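PDB 6D97: aldehyde dehydrogenase 12 from Zea mays, which catalyses the NAD+-dependent oxidation of L-glutamate gamma-semialdehyde, the last step of proline catabolism in plants. Local coordinates for residues Ile375-Asn380 and Gly435-Val440; Glu419-Gly424 and Val451-Glu456. All coordinates share one frame; numbering follows the deposited sequence.

Contact 1: residues Ile375-Asn380 and Gly435-Val440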
loop_
_atom_site.group_PDB
_atom_site.type_symbol
_atom_site.label_atom_id
_atom_site.label_comp_id
_atom_site.label_asym_id
_atom_site.label_seq_id
_atom_site.Cartn_x
_atom_site.Cartn_y
_atom_site.Cartn_z
ATOM N N ILE A 375 25.378 -20.729 -37.366
ATOM C CA ILE A 375 25.879 -20.365 -38.689
ATOM C C ILE A 375 24.743 -20.353 -39.705
ATOM O O ILE A 375 24.626 -19.428 -40.519
ATOM C CB ILE A 375 27.006 -21.322 -39.119
ATOM C CG1 ILE A 375 28.288 -21.048 -38.323
ATOM C CG2 ILE A 375 27.252 -21.193 -40.617
ATOM C CD1 ILE A 375 28.942 -19.732 -38.676
ATOM N N GLU A 376 23.886 -21.381 -39.675
ATOM C CA GLU A 376 22.766 -21.454 -40.611
ATOM C C GLU A 376 21.853 -20.239 -40.465
ATOM O O GLU A 376 21.470 -19.610 -41.460
ATOM C CB GLU A 376 21.983 -22.753 -40.392
ATOM C CG GLU A 376 20.921 -22.999 -41.453
ATOM C CD GLU A 376 19.873 -24.000 -41.013
ATOM O OE1 GLU A 376 20.034 -25.208 -41.277
ATOM O OE2 GLU A 376 18.882 -23.578 -40.388
ATOM N N HIS A 377 21.490 -19.896 -39.223
ATOM C CA HIS A 377 20.687 -18.697 -38.963
ATOM C C HIS A 377 21.345 -17.453 -39.559
ATOM O O HIS A 377 20.692 -16.657 -40.243
ATOM C CB HIS A 377 20.478 -18.511 -37.460
ATOM C CG HIS A 377 19.608 -17.336 -37.109
ATOM N ND1 HIS A 377 18.273 -17.266 -37.460
ATOM C CD2 HIS A 377 19.885 -16.194 -36.436
ATOM C CE1 HIS A 377 17.768 -16.128 -37.021
ATOM N NE2 HIS A 377 18.724 -15.464 -36.393
ATOM N N MET A 378 22.641 -17.274 -39.316
ATOM C CA MET A 378 23.371 -16.145 -39.890
ATOM C C MET A 378 23.267 -16.128 -41.411
ATOM O O MET A 378 23.054 -15.068 -42.014
ATOM C CB MET A 378 24.847 -16.202 -39.477
ATOM C CG MET A 378 25.724 -15.157 -40.126
ATOM S SD MET A 378 27.471 -15.453 -39.761
ATOM C CE MET A 378 27.828 -16.910 -40.746
ATOM N N ASN A 379 23.449 -17.278 -42.053
ATOM C CA ASN A 379 23.359 -17.340 -43.506
ATOM C C ASN A 379 21.938 -17.071 -43.989
ATOM O O ASN A 379 21.745 -16.434 -45.035
ATOM C CB ASN A 379 23.860 -18.700 -44.006
ATOM C CG ASN A 379 25.365 -18.845 -43.890
ATOM O OD1 ASN A 379 26.104 -17.877 -44.090
ATOM N ND2 ASN A 379 25.827 -20.045 -43.565
ATOM N N ASN A 380 20.932 -17.554 -43.257
ATOM C CA ASN A 380 19.551 -17.252 -43.616
ATOM C C ASN A 380 19.286 -15.753 -43.568
ATOM O O ASN A 380 18.592 -15.211 -44.436
ATOM C CB ASN A 380 18.588 -17.994 -42.691
ATOM C CG ASN A 380 18.506 -19.471 -42.999
ATOM O OD1 ASN A 380 18.832 -19.905 -44.103
ATOM N ND2 ASN A 380 18.057 -20.252 -42.025
ATOM N N GLY A 435 22.302 -17.701 -27.872
ATOM C CA GLY A 435 23.735 -17.701 -28.042
ATOM C C GLY A 435 24.256 -16.298 -28.261
ATOM O O GLY A 435 23.498 -15.323 -28.246
ATOM N N PRO A 436 25.579 -16.166 -28.496
ATOM C CA PRO A 436 26.176 -14.820 -28.666
ATOM C C PRO A 436 25.920 -14.276 -30.075
ATOM O O PRO A 436 26.762 -14.330 -30.977
ATOM C CB PRO A 436 27.662 -15.079 -28.402
ATOM C CG PRO A 436 27.875 -16.612 -28.614
ATOM C CD PRO A 436 26.522 -17.244 -28.842
ATOM N N PHE A 437 24.728 -13.713 -30.262
ATOM C CA PHE A 437 24.265 -13.349 -31.597
ATOM C C PHE A 437 23.211 -12.262 -31.463
ATOM O O PHE A 437 22.265 -12.403 -30.675
ATOM C CB PHE A 437 23.694 -14.557 -32.356
ATOM C CG PHE A 437 23.317 -14.264 -33.787
ATOM C CD1 PHE A 437 22.096 -13.690 -34.098
ATOM C CD2 PHE A 437 24.192 -14.540 -34.826
ATOM C CE1 PHE A 437 21.757 -13.402 -35.417
ATOM C CE2 PHE A 437 23.845 -14.249 -36.147
ATOM C CZ PHE A 437 22.635 -13.680 -36.431
ATOM N N GLN A 438 23.347 -11.199 -32.251
ATOM C CA GLN A 438 22.369 -10.126 -32.248
ATOM C C GLN A 438 22.203 -9.590 -33.664
ATOM O O GLN A 438 23.092 -9.718 -34.511
ATOM C CB GLN A 438 22.784 -8.971 -31.319
ATOM C CG GLN A 438 24.130 -8.349 -31.658
ATOM C CD GLN A 438 24.387 -7.089 -30.874
ATOM O OE1 GLN A 438 23.479 -6.304 -30.615
ATOM N NE2 GLN A 438 25.629 -6.867 -30.523
ATOM N N VAL A 439 21.062 -8.950 -33.902
ATOM C CA VAL A 439 20.800 -8.230 -35.140
ATOM C C VAL A 439 20.896 -6.737 -34.845
ATOM O O VAL A 439 20.397 -6.259 -33.818
ATOM C CB VAL A 439 19.429 -8.598 -35.736
ATOM C CG1 VAL A 439 19.129 -7.776 -36.982
ATOM C CG2 VAL A 439 19.380 -10.091 -36.043
ATOM N N VAL A 440 21.565 -6.003 -35.730
ATOM C CA VAL A 440 21.668 -4.553 -35.642
ATOM C C VAL A 440 20.948 -3.959 -36.847
ATOM O O VAL A 440 21.014 -4.498 -37.963
ATOM C CB VAL A 440 23.133 -4.088 -35.592
ATOM C CG1 VAL A 440 23.231 -2.581 -35.592
ATOM C CG2 VAL A 440 23.822 -4.672 -34.369
#

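Contact 2: residues Glu419-Gly424 and Val451-Glu456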
loop_
_atom_site.group_PDB
_atom_site.type_symbol
_atom_site.label_atom_id
_atom_site.label_comp_id
_atom_site.label_asym_id
_atom_site.label_seq_id
_atom_site.Cartn_x
_atom_site.Cartn_y
_atom_site.Cartn_z
ATOM N N GLU A 419 13.660 -4.010 -44.544
ATOM C CA GLU A 419 13.561 -5.427 -44.868
ATOM C C GLU A 419 13.066 -6.235 -43.674
ATOM O O GLU A 419 12.334 -7.216 -43.848
ATOM C CB GLU A 419 14.913 -5.954 -45.350
ATOM C CG GLU A 419 15.522 -5.169 -46.511
ATOM C CD GLU A 419 14.756 -5.339 -47.811
ATOM O OE1 GLU A 419 13.955 -6.295 -47.904
ATOM O OE2 GLU A 419 14.956 -4.518 -48.735
ATOM N N ILE A 420 13.455 -5.833 -42.461
ATOM C CA ILE A 420 13.005 -6.517 -41.249
ATOM C C ILE A 420 11.481 -6.543 -41.185
ATOM O O ILE A 420 10.870 -7.576 -40.885
ATOM C CB ILE A 420 13.606 -5.841 -40.002
ATOM C CG1 ILE A 420 15.128 -5.970 -39.992
ATOM C CG2 ILE A 420 13.019 -6.427 -38.728
ATOM C CD1 ILE A 420 15.785 -5.127 -38.931
ATOM N N LEU A 421 10.846 -5.406 -41.480
ATOM C CA LEU A 421 9.401 -5.283 -41.320
ATOM C C LEU A 421 8.621 -6.156 -42.289
ATOM O O LEU A 421 7.433 -6.408 -42.058
ATOM C CB LEU A 421 8.983 -3.825 -41.485
ATOM C CG LEU A 421 9.352 -2.965 -40.278
ATOM C CD1 LEU A 421 8.847 -1.552 -40.461
ATOM C CD2 LEU A 421 8.786 -3.577 -39.008
ATOM N N LYS A 422 9.256 -6.628 -43.354
ATOM C CA LYS A 422 8.568 -7.455 -44.329
ATOM C C LYS A 422 8.247 -8.822 -43.739
ATOM O O LYS A 422 8.947 -9.326 -42.857
ATOM C CB LYS A 422 9.419 -7.600 -45.588
ATOM C CG LYS A 422 9.641 -6.280 -46.305
ATOM C CD LYS A 422 10.636 -6.423 -47.438
ATOM C CE LYS A 422 10.342 -5.419 -48.535
ATOM N NZ LYS A 422 11.551 -4.688 -49.001
ATOM N N SER A 423 7.156 -9.410 -44.223
ATOM C CA SER A 423 6.759 -10.733 -43.769
ATOM C C SER A 423 7.811 -11.760 -44.174
ATOM O O SER A 423 8.532 -11.590 -45.162
ATOM C CB SER A 423 5.393 -11.106 -44.347
ATOM O OG SER A 423 4.664 -11.942 -43.461
ATOM N N GLY A 424 7.906 -12.827 -43.388
ATOM C CA GLY A 424 8.936 -13.823 -43.605
ATOM C C GLY A 424 10.257 -13.392 -43.005
ATOM O O GLY A 424 10.815 -14.090 -42.151
ATOM N N VAL A 451 10.089 1.299 -36.032
ATOM C CA VAL A 451 10.732 0.610 -34.919
ATOM C C VAL A 451 9.688 0.141 -33.915
ATOM O O VAL A 451 9.723 -1.001 -33.440
ATOM C CB VAL A 451 11.778 1.525 -34.260
ATOM C CG1 VAL A 451 12.304 0.889 -32.991
ATOM C CG2 VAL A 451 12.905 1.803 -35.232
ATOM N N LEU A 452 8.738 1.017 -33.579
ATOM C CA LEU A 452 7.699 0.648 -32.626
ATOM C C LEU A 452 6.751 -0.393 -33.206
ATOM O O LEU A 452 6.239 -1.241 -32.464
ATOM C CB LEU A 452 6.926 1.890 -32.183
ATOM C CG LEU A 452 7.751 2.936 -31.431
ATOM C CD1 LEU A 452 6.930 4.185 -31.160
ATOM C CD2 LEU A 452 8.282 2.347 -30.128
ATOM N N GLU A 453 6.500 -0.346 -34.519
ATOM C CA GLU A 453 5.720 -1.405 -35.153
ATOM C C GLU A 453 6.413 -2.752 -35.008
ATOM O O GLU A 453 5.769 -3.762 -34.703
ATOM C CB GLU A 453 5.485 -1.089 -36.631
ATOM C CG GLU A 453 4.789 -2.219 -37.382
ATOM C CD GLU A 453 4.798 -2.034 -38.891
ATOM O OE1 GLU A 453 4.844 -0.875 -39.355
ATOM O OE2 GLU A 453 4.766 -3.052 -39.615
ATOM N N ALA A 454 7.733 -2.785 -35.216
ATOM C CA ALA A 454 8.469 -4.036 -35.079
ATOM C C ALA A 454 8.401 -4.565 -33.653
ATOM O O ALA A 454 8.264 -5.775 -33.440
ATOM C CB ALA A 454 9.921 -3.843 -35.510
ATOM N N CYS A 455 8.491 -3.675 -32.661
ATOM C CA CYS A 455 8.423 -4.125 -31.274
ATOM C C CYS A 455 7.030 -4.635 -30.927
ATOM O O CYS A 455 6.887 -5.611 -30.182
ATOM C CB CYS A 455 8.835 -2.996 -30.326
ATOM S SG CYS A 455 10.563 -2.468 -30.456
ATOM N N GLU A 456 5.989 -3.996 -31.465
ATOM C CA GLU A 456 4.627 -4.443 -31.196
ATOM C C GLU A 456 4.329 -5.776 -31.874
ATOM O O GLU A 456 3.527 -6.566 -31.362
ATOM C CB GLU A 456 3.635 -3.367 -31.644
ATOM C CG GLU A 456 2.170 -3.775 -31.606
ATOM C CD GLU A 456 1.589 -3.786 -30.203
ATOM O OE1 GLU A 456 2.310 -3.419 -29.248
ATOM O OE2 GLU A 456 0.403 -4.162 -30.060
#

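Contact 1: residues Ile375-Asn380 and Gly435-Val440
His377 and Phe437 form an offset edge-to-face aromatic pair that joins helix 371-382 to the start of strand 437-443, in the seven-stranded mixed sheet that belongs to the catalytic half of the aldehyde dehydrogenase fold. The ring centroids are 5.1 Å apart and the planes stand at 65°, so the imidazole turns its edge to the face of the phenyl ring without sitting centrally over it. The touching corner is the C-H at CD2: His377 CD2 lies 3.5 Å from Phe437 CE1 and 3.7 Å from Phe437 CZ. His377 NE2, next to it, lies 3.8 Å from Phe437 CE1. An imidazole C-H is somewhat polarised, which suits it to lie against an aromatic pi cloud in a buried place. Phe437 reaches the helix because its CG is anti to the backbone N (chi1 -175°), which carries the ring away from the strand and brings its far end against two consecutive helix residues, His377 and Met378. Met378 supplies the second touch: its CB packs 4.0 Å from Phe437 CE2, while the chain, extended through chi1 and chi2, carries the sulfur away from the ring. A leucine in place of Phe437 would probably leave the His377 edge without its aromatic face and open a gap beside Met378 CB. Just before the ring, Pro436 centres an inverse gamma turn, closed by a weak bond from Phe437 N to Gly435 O. Phe437 and Val439 both meet Leu381 of the same helix, whereas Gln438 packs against Ala320 of helix 309-321 and bonds Tyr321 and Gln331 through its amide. The strand itself runs between parallel neighbours, paired through Gln438 with strand 411-414 and through Val439 with strand 331-337.

Contact 2: residues Glu419-Gly424 and Val451-Glu456
Glu453 OE2 and the carbonyl O of Leu421 share one partner, NH1 of Arg457, which forms a salt bridge with the first and a hydrogen bond with the second. The arginine thus ties segment 419-424 to helix 448-457, the helix of a beta-alpha-beta crossover between the parallel strands 437-443 and 463-467. Beside this polar clasp the two segments meet through a small apolar contact. The branch CD2 of Leu421 comes 3.7 Å from Ala454 CB and 4.0 Å from Ala454 CA. Alanine suits this position: its single methyl group lets the leucine branch lie close to the helix backbone, with the CA atoms of Leu421 and Ala454 6.4 Å apart. Leu421 CD2 also lies 4.1 Å from Glu453 OE2, so the leucine borders the carboxylate that Arg457 holds. Glu453, whose CG stands anti to the backbone N, runs out extended and so brings OE2 beside Leu421 CD2 and to Arg457, as a long acidic side chain can at a partly exposed margin. On the helix's other sides, Val451 and Cys455 rest on strand 298-302, and Glu456 OE2 accepts a hydrogen bond from Lys94 N of the second subunit. Gly424 is the N-cap of helix 425-429; its backbone angles (phi 81°, psi -58°) would jam a CB against the preceding carbonyl O, which explains the glycine. Two residues before the glycine, Lys422 folds back to Glu419 in a salt bridge, Lys422 NZ meeting Glu419 OE1 at 3.1 Å from above the carboxylate plane, 48° out of it.

Contacts 1 and 2 have centres about 17 Å apart, and their nearest atoms, about 5 Å apart, do not touch. They cross along the chain, since their segments alternate: 375-380, 419-424, 435-440, 451-456. Strand 437-443, which begins with the aromatic partner of contact 1, leads directly into helix 448-457 of contact 2. The strand also joins the two spatially, because Ile420 packs on Thr441 and Val451 on Tyr443. One contact seats a helix on the sheet, the other sets Leu421 of segment 419-424 against helix 448-457. Both lie away from the NAD pocket, although Thr368, which lines that pocket, stands just ahead of helix 371-382 in sequence.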